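Local coordinates for protein PKS (Streptomyces albus, PDB 4OQJ) that probably extends polyketide chains as a ketosynthase in the biosynthesis of the antibiotic oxazolomycin, condensing acyl units carried on acyl carrier protein, at residues Arg465-Ser470 against Gln501-Gly506; Gly122-Arg127 against Arg507-Tyr512; Arg513-Ala518 against Leu671-Asp676. All coordinates share one frame; numbering follows the deposited sequence.

Contact 1. Residues Arg465-Ser470 against Gln501-Gly506; sequences RLLVLS and QTLALG
Val468 on strand 465-470 faces Leu503 on helix 501-505, and the axes of these short segments approach to 7.3 Å with 43° between their N-to-C directions. The helix thus runs roughly the same way as the strand. Leu503 is the main residue from the helix side. Its CA-CB bond points toward the strand, and its CB rests 3.5 Å from Val468 O. CG, CD1 and CD2 all sit near that same oxygen, so the leucine is centred on a strand carbonyl. From there the CD1 methyl reaches two neighbouring strand residues. It touches Leu467 CB at 4.2 Å and Leu469 CD1 at 4.3 Å. The CB of Leu469 points away from the helix, but the end of its side chain comes back toward Leu503. Val468 uses one branch. Its CG2 lies between the backbone N and the carbonyl carbon (chi1 of CG1 -63°), and it meets Ala504 CA at 3.9 Å. The small Ala504 side chain adds a methyl contact, with its CB near Val468 CG2. Helix 474-490 joins the same core, because both Leu469 and Leu503 touch its Leu484. Ala504 also touches Trp680 of helix 680-684. The motif is a helix packed on an edge strand of a small antiparallel sheet, after the helical connection that leads from strand 465-471 to helix 496-505. No direct hydrogen bond joins the two segments. One water fills that role: it donates to Val468 O and to Leu503 O, each at 2.7 Å. The contact is therefore held by apolar packing, and the water gives both buried carbonyls a donor where strand and helix do not bond directly.

Contact 2. Residues Gly122-Arg127 against Arg507-Tyr512; sequences GYDPQR and RRVLPY
Arg127 and Arg507 meet where the guanidinium NH2 of Arg127 lies 2.8 Å from Arg507 O, a weak, bent hydrogen bond. Arg127 bends at chi3 (-80°), which turns NE out of the line of the CB-CG-CD chain. Its NE and NH2 both grip Asp124 OD2 side-on in a salt bridge, with NE 2.9 Å from Asp124 OD2. Asp124 OD2 lies in the guanidinium plane. Val509 CG2 sits over one face of that group, 3.8 Å from Arg127 CZ, and NH1 bonds Ala504 O. Asp124 has CG anti to its backbone N (chi1 174°). Its OD1 accepts from Gln126 N, met from above the carboxylate plane. This makes an Asx turn, overlaid on a type I turn from Asp124 to Arg127. The turn follows helix 105-121, which ends in a Schellman motif at Gly122, and it brings the ketosynthase N-terminal region against the loop before strand 512-518. Gln126 lays its amide flat on the Arg508 guanidinium, with the planes 4° apart. NE2 sits over the centre of the group, 3.5 Å from Arg508 CZ, while Arg508 NH2 bonds Lys179 O. Three waters fill in the rest. One takes the N-H of Val509 and donates to Asp124 OD2 and Gln126 OE1. Another joins Asp124 OD1 to Arg508 NE, and the third links Gln126 OE1 to Val509 O.

Contact 3. Residues Arg513-Ala518 against Leu671-Asp676; sequences RRALVA and LWTAGD
Arg513 runs extended from CG to NE (chi3 180°), while Trp672 holds its CG anti to the backbone N (chi1 176°), and the two side chains cross at about a right angle. The result is a cation-pi stack between the middle strand of a three-stranded antiparallel sheet and the C-terminal end of helix 660-673. That end is closed by a Schellman motif, with Gly675 at positive phi. The Arg513 guanidinium lies over one face of the indole, its plane tilted 23° from the ring. Its CZ is 4.5 Å from the centroid of the five-membered ring. Further back along the chain, Arg513 CD sits over the six-membered ring, 3.7 Å from its centroid, in a CH-pi contact. Trp672 is also met edge-to-face by Trp680. The same arginine binds the backbone beside the ring. Arg513 NH1 donates to Trp672 O at 2.9 Å, near the guanidinium plane. Gly675 N reaches this oxygen from the opposite face, so two donors hold one carbonyl at the helix end. Arg513 NE is fixed by Leu510 O. These bonds probably help keep the guanidinium flat against the indole. Next in sequence, Thr673 packs its methyl on the strand. Its CG2 lies 3.6 Å from Ala515 CB, while OG1 turns back to Gly669 O within its own helix. A water accepts from Arg513 NH1 at 2.8 Å and donates to Asp676 O at 2.9 Å.

Overall arrangement
Contacts 1 and 3 share a three-stranded antiparallel sheet, in which strands 465-471 and 512-518 are neighbours. Their centres are about 10 Å apart. Val468 also touches Trp672, so the two contacts meet at Val468. Contact 2 lies about 10 Å from contact 1 and about 14 Å from contact 3, centre to centre. Its segment 507-512 connects helix 496-505 of contact 1 to strand 512-518 of contact 3. A probable hydrogen bond between Ser470 OG and Leu510 N ties contact 2 to contact 1. Along the chain, 122-127 comes first, then 465-470, 501-506, 507-512, 513-518 and 671-676. Together they join the ketosynthase region, through the small sheet, to helix 660-673.

Contact 1. Residues Arg465-Ser470 against Gln501-Gly506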
ATOM      1  N   ARG A 465       0.017  44.467   5.758  1.00 31.97           N
ATOM      2  CA  ARG A 465       0.549  43.119   5.916  1.00 29.82           C
ATOM      3  C   ARG A 465       1.922  43.038   5.299  1.00 28.77           C
ATOM      4  O   ARG A 465       2.235  43.756   4.354  1.00 29.33           O
ATOM      5  CB  ARG A 465      -0.371  42.077   5.261  1.00 29.97           C
ATOM      6  CG  ARG A 465      -1.709  41.907   5.943  1.00 33.44           C
ATOM      7  CD  ARG A 465      -1.564  41.201   7.276  1.00 33.48           C
ATOM      8  NE  ARG A 465      -2.828  41.121   8.008  1.00 40.79           N
ATOM      9  CZ  ARG A 465      -3.050  40.297   9.029  1.00 49.09           C
ATOM     10  NH1 ARG A 465      -2.098  39.472   9.447  1.00 44.58           N
ATOM     11  NH2 ARG A 465      -4.229  40.296   9.632  1.00 62.82           N
ATOM     12  N   LEU A 466       2.734  42.151   5.845  1.00 27.31           N
ATOM     13  CA  LEU A 466       4.048  41.870   5.310  1.00 26.17           C
ATOM     14  C   LEU A 466       3.976  40.626   4.436  1.00 24.44           C
ATOM     15  O   LEU A 466       3.665  39.552   4.931  1.00 23.38           O
ATOM     16  CB  LEU A 466       5.060  41.653   6.449  1.00 25.74           C
ATOM     17  CG  LEU A 466       6.482  41.312   6.007  1.00 25.01           C
ATOM     18  CD1 LEU A 466       7.094  42.484   5.234  1.00 28.23           C
ATOM     19  CD2 LEU A 466       7.335  40.945   7.195  1.00 24.38           C
ATOM     20  N   LEU A 467       4.272  40.781   3.152  1.00 24.25           N
ATOM     21  CA  LEU A 467       4.358  39.658   2.218  1.00 22.92           C
ATOM     22  C   LEU A 467       5.807  39.213   2.071  1.00 21.60           C
ATOM     23  O   LEU A 467       6.676  40.039   1.795  1.00 22.23           O
ATOM     24  CB  LEU A 467       3.793  40.060   0.858  1.00 24.22           C
ATOM     25  CG  LEU A 467       2.384  40.650   0.860  1.00 30.55           C
ATOM     26  CD1 LEU A 467       1.933  40.897  -0.575  1.00 34.25           C
ATOM     27  CD2 LEU A 467       1.406  39.730   1.583  1.00 30.05           C
ATOM     28  N   VAL A 468       6.073  37.922   2.264  1.00 20.06           N
ATOM     29  CA  VAL A 468       7.439  37.419   2.148  1.00 19.74           C
ATOM     30  C   VAL A 468       7.531  36.353   1.048  1.00 23.06           C
ATOM     31  O   VAL A 468       6.623  35.541   0.862  1.00 23.27           O
ATOM     32  CB  VAL A 468       7.957  36.878   3.502  1.00 19.05           C
ATOM     33  CG1 VAL A 468       8.015  38.012   4.530  1.00 22.51           C
ATOM     34  CG2 VAL A 468       7.101  35.722   4.001  1.00 17.93           C
ATOM     35  N   LEU A 469       8.607  36.426   0.272  1.00 21.69           N
ATOM     36  CA  LEU A 469       8.873  35.484  -0.810  1.00 20.46           C
ATOM     37  C   LEU A 469      10.301  35.008  -0.672  1.00 19.06           C
ATOM     38  O   LEU A 469      11.180  35.782  -0.281  1.00 19.42           O
ATOM     39  CB  LEU A 469       8.680  36.136  -2.185  1.00 23.34           C
ATOM     40  CG  LEU A 469       7.272  36.316  -2.754  1.00 36.11           C
ATOM     41  CD1 LEU A 469       6.488  37.342  -1.974  1.00 41.77           C
ATOM     42  CD2 LEU A 469       7.373  36.748  -4.207  1.00 40.69           C
ATOM     43  N   SER A 470      10.545  33.738  -0.979  1.00 17.19           N
ATOM     44  CA  SER A 470      11.919  33.241  -1.013  1.00 18.22           C
ATOM     45  C   SER A 470      12.061  32.130  -2.043  1.00 17.08           C
ATOM     46  O   SER A 470      11.119  31.382  -2.315  1.00 16.94           O
ATOM     47  CB  SER A 470      12.377  32.767   0.378  1.00 21.91           C
ATOM     48  OG  SER A 470      11.678  31.621   0.838  1.00 19.59           O
ATOM     49  N   GLN A 501      -0.381  35.164   5.287  1.00 19.00           N
ATOM     50  CA  GLN A 501      -0.251  33.981   6.131  1.00 18.69           C
ATOM     51  C   GLN A 501       0.239  32.782   5.335  1.00 17.27           C
ATOM     52  O   GLN A 501       1.149  32.058   5.759  1.00 18.54           O
ATOM     53  CB  GLN A 501      -1.589  33.642   6.787  1.00 19.68           C
ATOM     54  CG  GLN A 501      -2.046  34.650   7.856  1.00 23.65           C
ATOM     55  CD  GLN A 501      -3.522  34.492   8.223  1.00 29.19           C
ATOM     56  OE1 GLN A 501      -4.311  33.926   7.459  1.00 25.35           O
ATOM     57  NE2 GLN A 501      -3.894  34.980   9.399  1.00 31.20           N
ATOM     58  N   THR A 502      -0.370  32.568   4.178  1.00 16.75           N
ATOM     59  CA  THR A 502      -0.019  31.424   3.346  1.00 18.90           C
ATOM     60  C   THR A 502       1.451  31.513   2.943  1.00 17.08           C
ATOM     61  O   THR A 502       2.182  30.536   2.999  1.00 16.31           O
ATOM     62  CB  THR A 502      -0.896  31.357   2.109  1.00 20.59           C
ATOM     63  OG1 THR A 502      -2.263  31.249   2.520  1.00 19.43           O
ATOM     64  CG2 THR A 502      -0.521  30.159   1.226  1.00 22.24           C
ATOM     65  N   LEU A 503       1.882  32.707   2.562  1.00 19.31           N
ATOM     66  CA  LEU A 503       3.252  32.907   2.116  1.00 17.31           C
ATOM     67  C   LEU A 503       4.263  32.691   3.247  1.00 15.57           C
ATOM     68  O   LEU A 503       5.351  32.173   3.011  1.00 16.53           O
ATOM     69  CB  LEU A 503       3.408  34.303   1.538  1.00 17.02           C
ATOM     70  CG  LEU A 503       2.783  34.582   0.163  1.00 22.32           C
ATOM     71  CD1 LEU A 503       2.866  36.072  -0.134  1.00 24.65           C
ATOM     72  CD2 LEU A 503       3.472  33.789  -0.939  1.00 22.29           C
ATOM     73  N   ALA A 504       3.904  33.114   4.462  1.00 14.15           N
ATOM     74  CA  ALA A 504       4.790  33.052   5.614  1.00 14.35           C
ATOM     75  C   ALA A 504       4.880  31.650   6.196  1.00 13.50           C
ATOM     76  O   ALA A 504       5.943  31.229   6.644  1.00 13.84           O
ATOM     77  CB  ALA A 504       4.315  34.036   6.707  1.00 15.23           C
ATOM     78  N   LEU A 505       3.750  30.944   6.200  1.00 15.62           N
ATOM     79  CA  LEU A 505       3.637  29.652   6.874  1.00 14.18           C
ATOM     80  C   LEU A 505       3.707  28.474   5.919  1.00 15.70           C
ATOM     81  O   LEU A 505       4.023  27.360   6.327  1.00 19.36           O
ATOM     82  CB  LEU A 505       2.322  29.577   7.645  1.00 18.32           C
ATOM     83  CG  LEU A 505       2.139  30.588   8.783  1.00 22.61           C
ATOM     84  CD1 LEU A 505       0.674  30.628   9.166  1.00 22.97           C
ATOM     85  CD2 LEU A 505       3.004  30.234   9.991  1.00 23.61           C
ATOM     86  N   GLY A 506       3.445  28.725   4.645  1.00 16.76           N
ATOM     87  CA  GLY A 506       3.162  27.654   3.700  1.00 17.58           C
ATOM     88  C   GLY A 506       4.130  27.556   2.546  1.00 16.17           C
ATOM     89  O   GLY A 506       3.830  26.909   1.543  1.00 16.51           O
TER
HETATM   90  O   HOH W   1       7.011  32.869   0.943  1.00 16.99           O

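Contact 2. Residues Gly122-Arg127 against Arg507-Tyr512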
ATOM      1  N   GLY A 122      -0.838  24.992   1.330  1.00 14.35           N
ATOM      2  CA  GLY A 122      -0.384  26.029   2.238  1.00 18.89           C
ATOM      3  C   GLY A 122       0.451  25.500   3.400  1.00 18.36           C
ATOM      4  O   GLY A 122       0.601  26.198   4.396  1.00 18.57           O
ATOM      5  N   TYR A 123       1.012  24.295   3.264  1.00 15.62           N
ATOM      6  CA  TYR A 123       1.806  23.685   4.337  1.00 15.08           C
ATOM      7  C   TYR A 123       3.259  23.442   3.930  1.00 13.79           C
ATOM      8  O   TYR A 123       3.536  22.822   2.906  1.00 12.77           O
ATOM      9  CB  TYR A 123       1.169  22.367   4.801  1.00 16.63           C
ATOM     10  CG  TYR A 123      -0.057  22.601   5.648  1.00 16.77           C
ATOM     11  CD1 TYR A 123      -1.325  22.729   5.064  1.00 15.18           C
ATOM     12  CD2 TYR A 123       0.050  22.750   7.020  1.00 17.08           C
ATOM     13  CE1 TYR A 123      -2.444  22.976   5.839  1.00 16.53           C
ATOM     14  CE2 TYR A 123      -1.058  23.015   7.800  1.00 16.80           C
ATOM     15  CZ  TYR A 123      -2.299  23.119   7.208  1.00 17.88           C
ATOM     16  OH  TYR A 123      -3.385  23.377   8.001  1.00 17.68           O
ATOM     17  N   ASP A 124       4.168  23.987   4.730  1.00 14.19           N
ATOM     18  CA  ASP A 124       5.600  23.724   4.628  1.00 12.55           C
ATOM     19  C   ASP A 124       5.953  22.618   5.629  1.00 12.92           C
ATOM     20  O   ASP A 124       6.011  22.861   6.840  1.00 13.74           O
ATOM     21  CB  ASP A 124       6.404  25.003   4.918  1.00 15.50           C
ATOM     22  CG  ASP A 124       7.903  24.766   4.964  1.00 16.61           C
ATOM     23  OD1 ASP A 124       8.352  23.655   4.572  1.00 17.27           O
ATOM     24  OD2 ASP A 124       8.636  25.702   5.388  1.00 14.81           O
ATOM     25  N   PRO A 125       6.176  21.391   5.143  1.00 15.61           N
ATOM     26  CA  PRO A 125       6.421  20.318   6.116  1.00 17.45           C
ATOM     27  C   PRO A 125       7.751  20.426   6.858  1.00 16.92           C
ATOM     28  O   PRO A 125       7.981  19.653   7.795  1.00 16.21           O
ATOM     29  CB  PRO A 125       6.403  19.042   5.261  1.00 18.72           C
ATOM     30  CG  PRO A 125       5.894  19.436   3.925  1.00 19.73           C
ATOM     31  CD  PRO A 125       6.178  20.896   3.757  1.00 19.12           C
ATOM     32  N   GLN A 126       8.622  21.357   6.473  1.00 16.51           N
ATOM     33  CA  GLN A 126       9.858  21.544   7.226  1.00 16.29           C
ATOM     34  C   GLN A 126       9.586  22.237   8.556  1.00 16.13           C
ATOM     35  O   GLN A 126      10.462  22.311   9.413  1.00 18.65           O
ATOM     36  CB  GLN A 126      10.886  22.348   6.425  1.00 14.98           C
ATOM     37  CG  GLN A 126      11.323  21.665   5.151  1.00 14.94           C
ATOM     38  CD  GLN A 126      12.472  22.391   4.478  1.00 20.55           C
ATOM     39  OE1 GLN A 126      12.593  23.617   4.568  1.00 18.94           O
ATOM     40  NE2 GLN A 126      13.340  21.632   3.816  1.00 18.05           N
ATOM     41  N   ARG A 127       8.377  22.753   8.730  1.00 15.63           N
ATOM     42  CA  ARG A 127       7.998  23.407   9.986  1.00 15.98           C
ATOM     43  C   ARG A 127       6.707  22.782  10.507  1.00 20.42           C
ATOM     44  O   ARG A 127       6.012  22.090   9.765  1.00 19.70           O
ATOM     45  CB  ARG A 127       7.827  24.908   9.780  1.00 15.90           C
ATOM     46  CG  ARG A 127       9.127  25.666   9.470  1.00 19.83           C
ATOM     47  CD  ARG A 127       8.831  27.157   9.179  1.00 22.00           C
ATOM     48  NE  ARG A 127       8.360  27.363   7.805  1.00 20.13           N
ATOM     49  CZ  ARG A 127       7.743  28.462   7.375  1.00 18.14           C
ATOM     50  NH1 ARG A 127       7.492  29.464   8.207  1.00 17.27           N
ATOM     51  NH2 ARG A 127       7.371  28.558   6.109  1.00 15.64           N
ATOM     52  N   ARG A 507       5.301  28.173   2.701  1.00 15.68           N
ATOM     53  CA  ARG A 507       6.319  28.181   1.651  1.00 14.18           C
ATOM     54  C   ARG A 507       7.674  27.830   2.250  1.00 16.84           C
ATOM     55  O   ARG A 507       7.992  28.259   3.355  1.00 16.81           O
ATOM     56  CB  ARG A 507       6.368  29.551   0.970  1.00 16.94           C
ATOM     57  CG  ARG A 507       5.145  29.864   0.123  1.00 19.86           C
ATOM     58  CD  ARG A 507       5.165  29.025  -1.145  1.00 20.72           C
ATOM     59  NE  ARG A 507       4.029  29.246  -2.040  1.00 20.32           N
ATOM     60  CZ  ARG A 507       2.813  28.744  -1.850  1.00 21.25           C
ATOM     61  NH1 ARG A 507       2.544  28.028  -0.761  1.00 19.56           N
ATOM     62  NH2 ARG A 507       1.860  28.966  -2.746  1.00 19.38           N
ATOM     63  N   ARG A 508       8.474  27.042   1.540  1.00 14.31           N
ATOM     64  CA  ARG A 508       9.791  26.679   2.048  1.00 14.95           C
ATOM     65  C   ARG A 508      10.633  27.943   2.304  1.00 14.09           C
ATOM     66  O   ARG A 508      10.601  28.874   1.513  1.00 14.26           O
ATOM     67  CB  ARG A 508      10.514  25.762   1.071  1.00 16.37           C
ATOM     68  CG  ARG A 508      11.843  25.261   1.615  1.00 14.54           C
ATOM     69  CD  ARG A 508      12.447  24.200   0.730  1.00 15.55           C
ATOM     70  NE  ARG A 508      11.811  22.896   0.924  1.00 15.50           N
ATOM     71  CZ  ARG A 508      12.336  21.754   0.503  1.00 16.17           C
ATOM     72  NH1 ARG A 508      13.496  21.748  -0.143  1.00 15.84           N
ATOM     73  NH2 ARG A 508      11.711  20.617   0.733  1.00 16.46           N
ATOM     74  N   VAL A 509      11.380  27.953   3.403  1.00 14.48           N
ATOM     75  CA  VAL A 509      12.238  29.093   3.759  1.00 16.42           C
ATOM     76  C   VAL A 509      13.550  28.960   3.017  1.00 15.38           C
ATOM     77  O   VAL A 509      14.338  28.056   3.315  1.00 17.04           O
ATOM     78  CB  VAL A 509      12.523  29.144   5.281  1.00 17.81           C
ATOM     79  CG1 VAL A 509      13.427  30.328   5.626  1.00 18.33           C
ATOM     80  CG2 VAL A 509      11.233  29.217   6.045  1.00 19.00           C
ATOM     81  N   LEU A 510      13.789  29.837   2.053  1.00 15.06           N
ATOM     82  CA  LEU A 510      14.936  29.688   1.160  1.00 16.70           C
ATOM     83  C   LEU A 510      15.810  30.951   1.193  1.00 20.30           C
ATOM     84  O   LEU A 510      15.401  31.962   1.761  1.00 19.20           O
ATOM     85  CB  LEU A 510      14.447  29.361  -0.254  1.00 15.00           C
ATOM     86  CG  LEU A 510      13.772  27.986  -0.393  1.00 14.46           C
ATOM     87  CD1 LEU A 510      13.022  27.861  -1.712  1.00 14.70           C
ATOM     88  CD2 LEU A 510      14.808  26.884  -0.294  1.00 13.24           C
ATOM     89  N   PRO A 511      17.022  30.888   0.602  1.00 18.80           N
ATOM     90  CA  PRO A 511      18.047  31.919   0.867  1.00 20.10           C
ATOM     91  C   PRO A 511      17.894  33.269   0.165  1.00 20.71           C
ATOM     92  O   PRO A 511      18.305  34.286   0.731  1.00 21.31           O
ATOM     93  CB  PRO A 511      19.346  31.253   0.380  1.00 25.86           C
ATOM     94  CG  PRO A 511      19.045  29.799   0.307  1.00 29.03           C
ATOM     95  CD  PRO A 511      17.605  29.705  -0.056  1.00 21.26           C
ATOM     96  N   TYR A 512      17.387  33.289  -1.062  1.00 19.43           N
ATOM     97  CA  TYR A 512      17.166  34.564  -1.752  1.00 21.84           C
ATOM     98  C   TYR A 512      15.778  35.055  -1.396  1.00 19.65           C
ATOM     99  O   TYR A 512      14.780  34.411  -1.726  1.00 20.33           O
ATOM    100  CB  TYR A 512      17.359  34.393  -3.257  1.00 24.87           C
ATOM    101  CG  TYR A 512      18.778  33.994  -3.556  1.00 25.25           C
ATOM    102  CD1 TYR A 512      19.154  32.656  -3.565  1.00 22.53           C
ATOM    103  CD2 TYR A 512      19.760  34.957  -3.765  1.00 29.07           C
ATOM    104  CE1 TYR A 512      20.455  32.289  -3.809  1.00 24.78           C
ATOM    105  CE2 TYR A 512      21.068  34.598  -4.012  1.00 27.13           C
ATOM    106  CZ  TYR A 512      21.412  33.269  -4.025  1.00 25.93           C
ATOM    107  OH  TYR A 512      22.708  32.898  -4.268  1.00 32.12           O
TER
HETATM  108  O   HOH W   2      11.194  25.771   5.399  1.00 11.98           O
HETATM  109  O   HOH W   3       9.230  22.756   2.163  1.00 18.09           O
HETATM  110  O   HOH W   4      14.677  25.362   3.899  1.00 21.54           O

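Contact 3. Residues Arg513-Ala518 against Leu671-Asp676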
ATOM      1  N   ARG A 513      15.718  36.196  -0.722  1.00 18.20           N
ATOM      2  CA  ARG A 513      14.489  36.630  -0.083  1.00 17.97           C
ATOM      3  C   ARG A 513      14.012  38.000  -0.533  1.00 20.50           C
ATOM      4  O   ARG A 513      14.800  38.859  -0.954  1.00 21.35           O
ATOM      5  CB  ARG A 513      14.679  36.631   1.435  1.00 16.96           C
ATOM      6  CG  ARG A 513      15.083  35.272   1.971  1.00 16.92           C
ATOM      7  CD  ARG A 513      15.099  35.233   3.493  1.00 17.18           C
ATOM      8  NE  ARG A 513      15.487  33.909   3.984  1.00 18.22           N
ATOM      9  CZ  ARG A 513      15.640  33.595   5.273  1.00 21.22           C
ATOM     10  NH1 ARG A 513      15.455  34.504   6.218  1.00 21.74           N
ATOM     11  NH2 ARG A 513      15.979  32.360   5.616  1.00 17.54           N
ATOM     12  N   ARG A 514      12.702  38.197  -0.415  1.00 20.77           N
ATOM     13  CA  ARG A 514      12.077  39.457  -0.794  1.00 21.97           C
ATOM     14  C   ARG A 514      10.899  39.708   0.108  1.00 20.94           C
ATOM     15  O   ARG A 514      10.244  38.765   0.556  1.00 21.08           O
ATOM     16  CB  ARG A 514      11.631  39.434  -2.253  1.00 20.69           C
ATOM     17  CG  ARG A 514      11.048  40.761  -2.755  1.00 22.01           C
ATOM     18  CD  ARG A 514      11.006  40.758  -4.259  1.00 24.03           C
ATOM     19  NE  ARG A 514      12.322  41.039  -4.823  1.00 27.67           N
ATOM     20  CZ  ARG A 514      12.759  40.586  -5.996  1.00 30.04           C
ATOM     21  NH1 ARG A 514      11.991  39.806  -6.741  1.00 28.74           N
ATOM     22  NH2 ARG A 514      13.979  40.914  -6.424  1.00 30.14           N
ATOM     23  N   ALA A 515      10.639  40.974   0.406  1.00 19.80           N
ATOM     24  CA  ALA A 515       9.491  41.307   1.240  1.00 19.71           C
ATOM     25  C   ALA A 515       8.947  42.690   0.934  1.00 21.07           C
ATOM     26  O   ALA A 515       9.650  43.570   0.434  1.00 22.35           O
ATOM     27  CB  ALA A 515       9.849  41.198   2.718  1.00 18.41           C
ATOM     28  N   LEU A 516       7.676  42.861   1.255  1.00 25.11           N
ATOM     29  CA  LEU A 516       6.946  44.071   0.918  1.00 30.66           C
ATOM     30  C   LEU A 516       5.854  44.285   1.934  1.00 23.73           C
ATOM     31  O   LEU A 516       5.096  43.371   2.226  1.00 22.12           O
ATOM     32  CB  LEU A 516       6.333  43.965  -0.478  1.00 24.85           C
ATOM     33  CG  LEU A 516       5.292  45.028  -0.811  1.00 25.61           C
ATOM     34  CD1 LEU A 516       5.992  46.350  -1.002  1.00 25.39           C
ATOM     35  CD2 LEU A 516       4.478  44.645  -2.033  1.00 28.82           C
ATOM     36  N   VAL A 517       5.756  45.497   2.464  1.00 21.94           N
ATOM     37  CA  VAL A 517       4.621  45.860   3.299  1.00 23.04           C
ATOM     38  C   VAL A 517       3.540  46.451   2.392  1.00 25.79           C
ATOM     39  O   VAL A 517       3.784  47.432   1.697  1.00 26.44           O
ATOM     40  CB  VAL A 517       5.003  46.898   4.389  1.00 27.30           C
ATOM     41  CG1 VAL A 517       3.792  47.250   5.233  1.00 27.63           C
ATOM     42  CG2 VAL A 517       6.139  46.382   5.266  1.00 24.56           C
ATOM     43  N   ALA A 518       2.344  45.886   2.424  1.00 24.77           N
ATOM     44  CA  ALA A 518       1.298  46.325   1.516  1.00 30.15           C
ATOM     45  C   ALA A 518       0.031  46.619   2.280  1.00 28.26           C
ATOM     46  O   ALA A 518      -0.212  46.057   3.347  1.00 24.24           O
ATOM     47  CB  ALA A 518       1.039  45.262   0.445  1.00 36.41           C
ATOM     48  N   LEU A 671      14.862  42.735   8.461  1.00 20.31           N
ATOM     49  CA  LEU A 671      15.660  41.746   9.179  1.00 18.31           C
ATOM     50  C   LEU A 671      15.539  40.367   8.519  1.00 21.15           C
ATOM     51  O   LEU A 671      16.537  39.674   8.290  1.00 19.76           O
ATOM     52  CB  LEU A 671      15.226  41.674  10.644  1.00 18.62           C
ATOM     53  CG  LEU A 671      15.460  42.941  11.480  1.00 24.59           C
ATOM     54  CD1 LEU A 671      14.802  42.820  12.841  1.00 23.29           C
ATOM     55  CD2 LEU A 671      16.940  43.227  11.633  1.00 28.70           C
ATOM     56  N   TRP A 672      14.307  39.969   8.215  1.00 20.18           N
ATOM     57  CA  TRP A 672      14.057  38.623   7.722  1.00 19.69           C
ATOM     58  C   TRP A 672      14.716  38.444   6.359  1.00 18.11           C
ATOM     59  O   TRP A 672      15.353  37.428   6.135  1.00 18.73           O
ATOM     60  CB  TRP A 672      12.554  38.327   7.645  1.00 18.63           C
ATOM     61  CG  TRP A 672      12.258  36.963   7.051  1.00 16.04           C
ATOM     62  CD1 TRP A 672      12.256  35.760   7.701  1.00 18.17           C
ATOM     63  CD2 TRP A 672      11.934  36.680   5.686  1.00 16.71           C
ATOM     64  NE1 TRP A 672      11.944  34.750   6.824  1.00 17.27           N
ATOM     65  CE2 TRP A 672      11.743  35.292   5.575  1.00 16.40           C
ATOM     66  CE3 TRP A 672      11.781  37.471   4.541  1.00 18.77           C
ATOM     67  CZ2 TRP A 672      11.420  34.670   4.369  1.00 17.49           C
ATOM     68  CZ3 TRP A 672      11.460  36.847   3.338  1.00 20.10           C
ATOM     69  CH2 TRP A 672      11.279  35.462   3.270  1.00 19.44           C
ATOM     70  N   THR A 673      14.590  39.423   5.461  1.00 18.76           N
ATOM     71  CA  THR A 673      15.193  39.276   4.127  1.00 21.49           C
ATOM     72  C   THR A 673      16.707  39.155   4.253  1.00 23.43           C
ATOM     73  O   THR A 673      17.359  38.499   3.441  1.00 24.92           O
ATOM     74  CB  THR A 673      14.863  40.442   3.164  1.00 24.72           C
ATOM     75  OG1 THR A 673      15.298  41.689   3.724  1.00 26.52           O
ATOM     76  CG2 THR A 673      13.366  40.491   2.836  1.00 22.30           C
ATOM     77  N   ALA A 674      17.259  39.767   5.291  1.00 25.17           N
ATOM     78  CA  ALA A 674      18.703  39.771   5.500  1.00 31.72           C
ATOM     79  C   ALA A 674      19.175  38.533   6.261  1.00 32.75           C
ATOM     80  O   ALA A 674      20.360  38.406   6.583  1.00 33.56           O
ATOM     81  CB  ALA A 674      19.114  41.040   6.245  1.00 33.51           C
ATOM     82  N   GLY A 675      18.247  37.629   6.564  1.00 28.42           N
ATOM     83  CA  GLY A 675      18.594  36.339   7.146  1.00 26.26           C
ATOM     84  C   GLY A 675      18.267  36.150   8.619  1.00 23.16           C
ATOM     85  O   GLY A 675      18.591  35.122   9.203  1.00 21.19           O
ATOM     86  N   ASP A 676      17.627  37.133   9.235  1.00 20.12           N
ATOM     87  CA  ASP A 676      17.240  36.998  10.627  1.00 19.24           C
ATOM     88  C   ASP A 676      16.201  35.886  10.755  1.00 22.20           C
ATOM     89  O   ASP A 676      15.506  35.551   9.803  1.00 20.18           O
ATOM     90  CB  ASP A 676      16.680  38.312  11.169  1.00 20.26           C
ATOM     91  CG  ASP A 676      16.569  38.330  12.688  1.00 24.78           C
ATOM     92  OD1 ASP A 676      17.191  37.475  13.350  1.00 24.87           O
ATOM     93  OD2 ASP A 676      15.867  39.223  13.223  1.00 25.18           O
TER
HETATM   94  O   HOH W   5      15.343  32.932   8.583  1.00 35.97           O